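Local coordinates for protein chorismate mutase (Corynebacterium glutamicum, PDB 5HUB) that probably catalyses the pericyclic rearrangement of chorismate to prephenate in the shikimate pathway, working as an all-helical homodimer, at residues A[30-33]-A[34-38]. Sequence-based numbering, arbitrary orientation.
Sequences DAVK and RRTKI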
loop_
_atom_site.group_PDB
_atom_site.type_symbol
_atom_site.label_atom_id
_atom_site.label_comp_id
_atom_site.label_asym_id
_atom_site.label_seq_id
_atom_site.Cartn_x
_atom_site.Cartn_y
_atom_site.Cartn_z
ATOM N N ASP A 30 -3.138 -2.894 7.911
ATOM C CA ASP A 30 -3.257 -4.257 8.468
ATOM C C ASP A 30 -2.660 -5.272 7.468
ATOM O O ASP A 30 -1.943 -6.218 7.877
ATOM C CB ASP A 30 -4.743 -4.612 8.728
ATOM C CG ASP A 30 -5.338 -3.968 9.963
ATOM O OD1 ASP A 30 -4.572 -3.452 10.775
ATOM O OD2 ASP A 30 -6.588 -4.038 10.140
ATOM N N ALA A 31 -3.044 -5.193 6.229
ATOM C CA ALA A 31 -2.576 -6.145 5.209
ATOM C C ALA A 31 -1.104 -5.930 4.967
ATOM O O ALA A 31 -0.389 -6.985 4.741
ATOM C CB ALA A 31 -3.381 -5.991 3.949
ATOM N N VAL A 32 -0.570 -4.736 4.858
ATOM C CA VAL A 32 0.844 -4.538 4.744
ATOM C C VAL A 32 1.632 -5.103 5.915
ATOM O O VAL A 32 2.679 -5.796 5.689
ATOM C CB VAL A 32 1.135 -3.000 4.562
ATOM C CG1 VAL A 32 2.618 -2.736 4.689
ATOM C CG2 VAL A 32 0.544 -2.535 3.256
ATOM N N LYS A 33 1.155 -4.967 7.135
ATOM C CA LYS A 33 1.824 -5.539 8.279
ATOM C C LYS A 33 1.837 -7.097 8.163
ATOM O O LYS A 33 2.877 -7.745 8.438
ATOM C CB LYS A 33 1.152 -5.105 9.558
ATOM C CG LYS A 33 1.353 -3.638 9.869
ATOM C CD LYS A 33 0.620 -3.292 11.182
ATOM C CE LYS A 33 0.480 -1.837 11.428
ATOM N NZ LYS A 33 -0.104 -1.588 12.768
ATOM N N ARG A 34 0.693 -7.672 7.843
ATOM C CA ARG A 34 0.599 -9.141 7.721
ATOM C C ARG A 34 1.526 -9.623 6.618
ATOM O O ARG A 34 2.277 -10.636 6.822
ATOM C CB ARG A 34 -0.824 -9.558 7.416
ATOM C CG ARG A 34 -1.753 -9.648 8.617
ATOM C CD ARG A 34 -3.125 -10.197 8.268
ATOM N NE ARG A 34 -3.967 -9.176 7.684
ATOM C CZ ARG A 34 -4.698 -9.354 6.594
ATOM N NH1 ARG A 34 -4.712 -10.524 5.995
ATOM N NH2 ARG A 34 -5.410 -8.365 6.113
ATOM N N ARG A 35 1.520 -9.017 5.457
ATOM C CA ARG A 35 2.406 -9.396 4.318
ATOM C C ARG A 35 3.835 -9.307 4.735
ATOM O O ARG A 35 4.611 -10.272 4.406
ATOM C CB ARG A 35 2.138 -8.367 3.177
ATOM C CG ARG A 35 2.775 -8.817 1.864
ATOM C CD ARG A 35 3.091 -7.607 1.025
ATOM N NE ARG A 35 3.406 -7.996 -0.324
ATOM C CZ ARG A 35 4.585 -8.474 -0.715
ATOM N NH1 ARG A 35 4.715 -8.906 -1.969
ATOM N NH2 ARG A 35 5.597 -8.525 0.131
ATOM N N THR A 36 4.234 -8.291 5.472
ATOM C CA THR A 36 5.629 -8.074 5.786
ATOM C C THR A 36 6.066 -9.097 6.816
ATOM O O THR A 36 7.125 -9.691 6.659
ATOM C CB THR A 36 5.795 -6.650 6.272
ATOM O OG1 THR A 36 5.453 -5.752 5.190
ATOM C CG2 THR A 36 7.170 -6.386 6.768
ATOM N N LYS A 37 5.242 -9.433 7.783
ATOM C CA LYS A 37 5.552 -10.447 8.778
ATOM C C LYS A 37 5.779 -11.809 8.071
ATOM O O LYS A 37 6.736 -12.526 8.383
ATOM C CB LYS A 37 4.428 -10.554 9.798
ATOM C CG LYS A 37 4.775 -11.453 10.967
ATOM C CD LYS A 37 3.766 -11.320 12.088
ATOM C CE LYS A 37 2.607 -12.250 11.849
ATOM N NZ LYS A 37 1.816 -12.500 13.088
ATOM N N ILE A 38 4.887 -12.180 7.175
ATOM C CA ILE A 38 5.040 -13.460 6.440
ATOM C C ILE A 38 6.293 -13.401 5.605
ATOM O O ILE A 38 7.086 -14.398 5.601
ATOM C CB ILE A 38 3.851 -13.723 5.540
ATOM C CG1 ILE A 38 2.630 -13.990 6.366
ATOM C CG2 ILE A 38 4.122 -14.962 4.647
ATOM C CD1 ILE A 38 1.327 -13.959 5.627
#
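Thr36 and Val32 meet one turn apart on the long first helix (residues 11-42) of an all-helical, type II chorismate mutase fold, where the threonine hydroxyl bonds back to a helix carbonyl. Thr36 OG1 donates to Val32 O at 2.8 Å. The backbone Thr36 N donates to the same Val32 O at 2.9 Å. The two donors arrive from opposite faces of the carbonyl plane, the hydroxyl tilted 34° from it, so one acceptor is gripped twice. The hydroxyl can do this because OG1 stands beside its own backbone N, opposite the carbonyl carbon (chi1 -64°). Val32 and Thr36 run side by side in one direction, with Val32 CG1 4.2 Å from Thr36 OG1, and both press on Met84 of helix 74-84. This is the tighter side: Val32 is buried, and so is Arg35, whose backbone N reaches Ala31 O at 2.9 Å with a nearly straight N-H (168°). At the far end of its side chain, Arg35 NE forms a salt bridge with Asp25 OD1 of the second subunit.

The more open side is carried by Arg34 and Lys37, both exposed. Arg34 folds back along the preceding turn through a bend at chi3, which brings NH2 3.8 Å from Ala31 CB; this position is tentative, since the side chain has two conformers and touches a crystal neighbour. Two polar ends are tied to partners beyond the contact: Lys33 NZ pairs with Glu69 of the second subunit, and Asp30 OD1 with Arg26 on the same helix. Lys37 meets residues 30-33 with little of its side chain: CB lies 3.5 Å from Lys33 O, and beyond CB the chain makes no contact with them.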